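GTP cyclohydrolase 1 type 2 homolog (Staphylococcus aureus subsp. aureus, PDB 3LNL) is of unknown function but, as a NIF3-family protein, binds a pair of zinc ions and assembles into a capped, hollow hexameric toroid. Local coordinates at residues B[66-70]-B[330-336]; B[113-117]-B[284-288]. The protein carries 2 engineered substitutions. All blocks are in the same frame, centred on the assembly; numbering follows the deposited sequence.

Contact 1. Residues B[66-70]-B[330-336]; sequences ISHHP and HYSEYVM. With ZN (zinc ion), chain F; ZN (zinc ion), chain G.
E333 reaches across to H68 and H69 and holds two zinc ions between them. Its carboxylate bridges the metals. OE2 of E333 lies 2.1 Å from the zinc of chain F, and OE1 lies 2.0 Å from the zinc of chain G. H69 NE2 (2.2 Å) and H330 NE2 (2.3 Å) also bind the first zinc, and waters 1, 2 and 3 complete six ligands. The second zinc takes H68 NE2 at 2.2 Å, waters 3 and 4, and D106. Water 3 is shared, at 2.2 and 2.1 Å from the zincs of chains F and G. The ligand atoms crowd because they share metals: H68 NE2 is 3.0 Å from E333 OE1, and H69 NE2 is 3.4 Å from H330 NE2. No hydrogen bond crosses the segments.

I66 and S67 are extended; the chain then turns at H68 (phi/psi -79/-55°). H68 (chi1 t, chi2 44°) and H69 (chi1 m, chi2 151°) bring their NE2 atoms to the metals. S67 OG donates to H69 O at 2.6 Å. Residues 330-334 form a short 3-10 helix, with E333 N bonded to H330 O at 3.0 Å. H330 (t at chi1) and E333 (m at chi1) are three residues apart, one 3-10 turn, so both ends reach the zinc of chain F. The nearest CA atoms are those of H68 and M336, 7.6 Å apart. M336, p at all three chi angles, folds its SD to 3.7 Å from H68 CB.

The ND1 atoms of H68, H69 and H330 are hydrogen-bonded to M101 O, D48 and D309. H312 and H313 of a neighbouring subunit pack on the rings of H69 and H330. This is the dinuclear metal centre characteristic of NIF3 proteins.

Contact 2. Residues B[113-117]-B[284-288]; sequences NMMLA and AIIGG
One direct hydrogen bond joins the segments. G287 N donates to N113 OD1 at 2.7 Å, with an N-H...O angle of 163°. N113 is m at chi1 and its CA-to-CB bond points toward 284-288, so its amide meets the backbone at G287. OD1 of N113 also lies 3.5 Å from I286 CA. The nearest CA atoms are those of N113 and I286, 6.2 Å apart.

Water 5 makes a second, bridged link. N113 ND2 donates to it at 2.8 Å, and the water donates to G287 O at 2.9 Å. The amide of N113 thus serves both the N and the O of G287.

Apolar contacts fill the rest. Residues 113-117 are helical, with A117 N bonded to N113 O at 3.0 Å. N113, L116 and A117 therefore share one face. L116 (m, t) sets CD1 3.9 Å from I285 CG2 and 3.6 Å from G287 CA. I285 is extended (phi/psi -132/122°) and m, t; its CD1 lies 3.9 Å from A117 CB. The CB of I286 points away. A side chain at G287 would clash with L116 CD1. G288, at phi/psi 102/-114°, has a backbone suited to glycine.

The contact packs helix 112-119 against the C-terminal end of strand 279-285. That strand lies between 240-253 (antiparallel) and 304-307 (parallel). V244 of strand 240-253 touches both N113 and A117, and I125 of strand 125-142 also packs on A117. On the opposite side from the helix, I286 rests on L242 and F305.

In the fold
From the N terminus, the chain first meets 66-70, at the end of strand 64-67 in the N-terminal sheet. It passes D106 and enters helix 112-119, which holds 113-117. It then runs out through the PII-like domain and returns to the C-terminal sheet. There 284-288 meets 113-117 in contact 2 and closes a loop of 166 residues. At 330-336, just before helix 336-350, contact 1 closes the outer loop of 259 residues, which encloses the first. Both contacts tie N-terminal to C-terminal parts of the NIF3 fold. Their centres are 11 Å apart, and they touch: E333 OE2 is 3.5 Å from G288 CA, and V335 CG2 is 3.6 Å from L116 CD2.

Contact 1. Residues B[66-70]-B[330-336]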
loop_
_atom_site.group_PDB
_atom_site.type_symbol
_atom_site.label_atom_id
_atom_site.label_comp_id
_atom_site.label_asym_id
_atom_site.label_seq_id
_atom_site.Cartn_x
_atom_site.Cartn_y
_atom_site.Cartn_z
ATOM N N ILE B 66 -6.414 9.308 -35.606
ATOM C CA ILE B 66 -5.362 9.286 -34.609
ATOM C C ILE B 66 -5.521 10.505 -33.664
ATOM O O ILE B 66 -5.376 11.662 -34.086
ATOM C CB ILE B 66 -3.961 9.359 -35.233
ATOM C CG1 ILE B 66 -3.717 8.216 -36.211
ATOM C CG2 ILE B 66 -2.883 9.280 -34.053
ATOM C CD1 ILE B 66 -2.386 8.313 -36.981
ATOM N N SER B 67 -5.812 10.243 -32.394
ATOM C CA SER B 67 -5.963 11.297 -31.420
ATOM C C SER B 67 -4.763 11.289 -30.486
ATOM O O SER B 67 -4.041 10.292 -30.406
ATOM C CB SER B 67 -7.277 11.134 -30.616
ATOM O OG SER B 67 -7.201 10.017 -29.711
ATOM N N HIS B 68 -4.538 12.418 -29.815
ATOM C CA HIS B 68 -3.563 12.478 -28.756
ATOM C C HIS B 68 -4.158 11.862 -27.485
ATOM O O HIS B 68 -3.626 10.897 -26.940
ATOM C CB HIS B 68 -3.121 13.910 -28.491
ATOM C CG HIS B 68 -2.064 14.035 -27.449
ATOM N ND1 HIS B 68 -0.967 13.206 -27.396
ATOM C CD2 HIS B 68 -1.933 14.892 -26.413
ATOM C CE1 HIS B 68 -0.178 13.592 -26.409
ATOM N NE2 HIS B 68 -0.795 14.537 -25.718
ATOM N N HIS B 69 -5.301 12.372 -27.058
ATOM C CA HIS B 69 -5.908 11.903 -25.836
ATOM C C HIS B 69 -6.647 10.588 -26.113
ATOM O O HIS B 69 -7.367 10.482 -27.113
ATOM C CB HIS B 69 -6.850 12.923 -25.261
ATOM C CG HIS B 69 -6.164 14.149 -24.729
ATOM N ND1 HIS B 69 -6.775 15.386 -24.708
ATOM C CD2 HIS B 69 -4.929 14.329 -24.221
ATOM C CE1 HIS B 69 -5.941 16.271 -24.190
ATOM N NE2 HIS B 69 -4.844 15.644 -23.808
ATOM N N PRO B 70 -6.511 9.615 -25.226
ATOM C CA PRO B 70 -7.159 8.322 -25.436
ATOM C C PRO B 70 -8.644 8.427 -25.079
ATOM O O PRO B 70 -9.020 8.804 -23.975
ATOM C CB PRO B 70 -6.383 7.383 -24.484
ATOM C CG PRO B 70 -5.836 8.250 -23.460
ATOM C CD PRO B 70 -5.621 9.593 -24.063
ATOM N N HIS B 330 -4.414 23.738 -21.246
ATOM C CA HIS B 330 -4.169 22.374 -21.657
ATOM C C HIS B 330 -4.546 22.255 -23.132
ATOM O O HIS B 330 -3.851 21.548 -23.895
ATOM C CB HIS B 330 -5.063 21.492 -20.806
ATOM C CG HIS B 330 -4.808 20.018 -20.872
ATOM N ND1 HIS B 330 -4.875 19.222 -19.737
ATOM C CD2 HIS B 330 -4.537 19.190 -21.905
ATOM C CE1 HIS B 330 -4.687 17.954 -20.090
ATOM N NE2 HIS B 330 -4.385 17.916 -21.379
ATOM N N TYR B 331 -5.634 22.951 -23.526
ATOM C CA TYR B 331 -6.078 22.925 -24.900
ATOM C C TYR B 331 -4.997 23.292 -25.945
ATOM O O TYR B 331 -5.105 22.872 -27.113
ATOM C CB TYR B 331 -7.358 23.764 -25.125
ATOM C CG TYR B 331 -7.925 23.553 -26.503
ATOM C CD1 TYR B 331 -8.482 22.324 -26.841
ATOM C CD2 TYR B 331 -7.784 24.512 -27.485
ATOM C CE1 TYR B 331 -8.912 22.048 -28.132
ATOM C CE2 TYR B 331 -8.238 24.274 -28.787
ATOM C CZ TYR B 331 -8.795 23.002 -29.100
ATOM O OH TYR B 331 -9.250 22.745 -30.365
ATOM N N SER B 332 -3.953 24.022 -25.555
ATOM C CA SER B 332 -2.869 24.306 -26.456
ATOM C C SER B 332 -2.117 23.084 -26.983
ATOM O O SER B 332 -1.424 23.209 -27.975
ATOM C CB SER B 332 -1.910 25.330 -25.908
ATOM O OG SER B 332 -2.522 26.605 -25.829
ATOM N N GLU B 333 -2.328 21.906 -26.411
ATOM C CA GLU B 333 -1.900 20.674 -27.092
ATOM C C GLU B 333 -2.519 20.463 -28.483
ATOM O O GLU B 333 -2.059 19.604 -29.238
ATOM C CB GLU B 333 -2.173 19.464 -26.215
ATOM C CG GLU B 333 -1.341 19.408 -24.976
ATOM C CD GLU B 333 -1.413 18.075 -24.346
ATOM O OE1 GLU B 333 -0.442 17.307 -24.516
ATOM O OE2 GLU B 333 -2.467 17.757 -23.762
ATOM N N TYR B 334 -3.527 21.268 -28.852
ATOM C CA TYR B 334 -4.155 21.125 -30.189
ATOM C C TYR B 334 -3.183 21.311 -31.325
ATOM O O TYR B 334 -3.476 20.904 -32.443
ATOM C CB TYR B 334 -5.335 22.114 -30.397
ATOM C CG TYR B 334 -4.846 23.495 -30.758
ATOM C CD1 TYR B 334 -4.632 23.820 -32.073
ATOM C CD2 TYR B 334 -4.545 24.461 -29.775
ATOM C CE1 TYR B 334 -4.134 25.066 -32.455
ATOM C CE2 TYR B 334 -4.079 25.760 -30.150
ATOM C CZ TYR B 334 -3.873 26.041 -31.489
ATOM O OH TYR B 334 -3.373 27.245 -31.914
ATOM N N VAL B 335 -2.011 21.897 -31.056
ATOM C CA VAL B 335 -0.984 22.030 -32.080
ATOM C C VAL B 335 -0.572 20.684 -32.630
ATOM O O VAL B 335 0.017 20.625 -33.694
ATOM C CB VAL B 335 0.328 22.804 -31.578
ATOM C CG1 VAL B 335 -0.034 24.243 -31.159
ATOM C CG2 VAL B 335 1.019 22.050 -30.430
ATOM N N MET B 336 -0.815 19.584 -31.923
ATOM C CA MET B 336 -0.349 18.295 -32.465
ATOM C C MET B 336 -1.186 17.799 -33.655
ATOM O O MET B 336 -0.808 16.838 -34.310
ATOM C CB MET B 336 -0.168 17.201 -31.402
ATOM C CG MET B 336 -1.337 16.810 -30.549
ATOM S SD MET B 336 -2.858 16.256 -31.372
ATOM C CE MET B 336 -2.251 14.713 -32.127
HETATM ZN ZN ZN F . -3.168 16.280 -22.486
HETATM ZN ZN ZN G . -0.021 15.498 -23.874
HETATM O O HOH W 1 -4.128 14.860 -21.041
HETATM O O HOH W 2 -1.775 16.577 -20.775
HETATM O O HOH W 3 -1.685 14.750 -22.859
HETATM O O HOH W 4 0.247 16.268 -21.838
#

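Contact 2. Residues B[113-117]-B[284-288]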
loop_
_atom_site.group_PDB
_atom_site.type_symbol
_atom_site.label_atom_id
_atom_site.label_comp_id
_atom_site.label_asym_id
_atom_site.label_seq_id
_atom_site.Cartn_x
_atom_site.Cartn_y
_atom_site.Cartn_z
ATOM N N ASN B 113 5.766 18.820 -27.339
ATOM C CA ASN B 113 6.575 19.912 -26.802
ATOM C C ASN B 113 7.544 20.528 -27.766
ATOM O O ASN B 113 7.656 21.751 -27.788
ATOM C CB ASN B 113 7.178 19.495 -25.478
ATOM C CG ASN B 113 6.082 19.174 -24.488
ATOM O OD1 ASN B 113 5.216 20.003 -24.278
ATOM N ND2 ASN B 113 6.041 17.932 -23.984
ATOM N N MET B 114 8.115 19.717 -28.664
ATOM C CA MET B 114 8.850 20.275 -29.821
ATOM C C MET B 114 7.902 21.117 -30.658
ATOM O O MET B 114 8.275 22.213 -31.068
ATOM C CB MET B 114 9.502 19.176 -30.642
ATOM C CG MET B 114 10.013 19.601 -32.013
ATOM S SD MET B 114 11.378 20.748 -31.793
ATOM C CE MET B 114 12.670 19.650 -31.216
ATOM N N MET B 115 6.683 20.610 -30.918
ATOM C CA MET B 115 5.677 21.351 -31.687
ATOM C C MET B 115 5.292 22.672 -31.048
ATOM O O MET B 115 5.225 23.709 -31.726
ATOM C CB MET B 115 4.417 20.511 -31.870
ATOM C CG MET B 115 4.625 19.316 -32.800
ATOM S SD MET B 115 3.260 18.213 -32.628
ATOM C CE MET B 115 3.845 16.718 -33.486
ATOM N N LEU B 116 5.051 22.646 -29.749
ATOM C CA LEU B 116 4.774 23.873 -29.006
ATOM C C LEU B 116 5.912 24.892 -29.112
ATOM O O LEU B 116 5.692 26.045 -29.454
ATOM C CB LEU B 116 4.439 23.555 -27.537
ATOM C CG LEU B 116 3.022 23.017 -27.347
ATOM C CD1 LEU B 116 2.902 22.399 -25.922
ATOM C CD2 LEU B 116 1.932 24.120 -27.624
ATOM N N ALA B 117 7.145 24.448 -28.884
ATOM C CA ALA B 117 8.305 25.332 -28.960
ATOM C C ALA B 117 8.470 25.958 -30.344
ATOM O O ALA B 117 8.694 27.180 -30.475
ATOM C CB ALA B 117 9.593 24.579 -28.537
ATOM N N ALA B 284 11.009 26.319 -20.219
ATOM C CA ALA B 284 10.675 24.896 -20.169
ATOM C C ALA B 284 9.191 24.784 -20.534
ATOM O O ALA B 284 8.381 25.588 -20.051
ATOM C CB ALA B 284 10.928 24.349 -18.771
ATOM N N ILE B 285 8.844 23.786 -21.327
ATOM C CA ILE B 285 7.466 23.581 -21.809
ATOM C C ILE B 285 7.031 22.145 -21.620
ATOM O O ILE B 285 7.693 21.227 -22.082
ATOM C CB ILE B 285 7.318 23.884 -23.297
ATOM C CG1 ILE B 285 7.686 25.331 -23.631
ATOM C CG2 ILE B 285 5.859 23.637 -23.752
ATOM C CD1 ILE B 285 8.076 25.512 -25.117
ATOM N N ILE B 286 5.937 21.960 -20.880
ATOM C CA ILE B 286 5.226 20.688 -20.832
ATOM C C ILE B 286 3.758 20.961 -21.162
ATOM O O ILE B 286 2.980 21.481 -20.364
ATOM C CB ILE B 286 5.369 19.908 -19.517
ATOM C CG1 ILE B 286 6.827 19.592 -19.250
ATOM C CG2 ILE B 286 4.533 18.578 -19.598
ATOM C CD1 ILE B 286 7.104 18.928 -17.945
ATOM N N GLY B 287 3.378 20.645 -22.387
ATOM C CA GLY B 287 2.000 20.904 -22.780
ATOM C C GLY B 287 1.074 19.976 -22.067
ATOM O O GLY B 287 1.451 18.879 -21.754
ATOM N N GLY B 288 -0.152 20.431 -21.828
ATOM C CA GLY B 288 -1.151 19.631 -21.140
ATOM C C GLY B 288 -1.291 20.078 -19.692
ATOM O O GLY B 288 -1.797 21.186 -19.417
HETATM O O HOH W 5 3.577 17.250 -22.835
#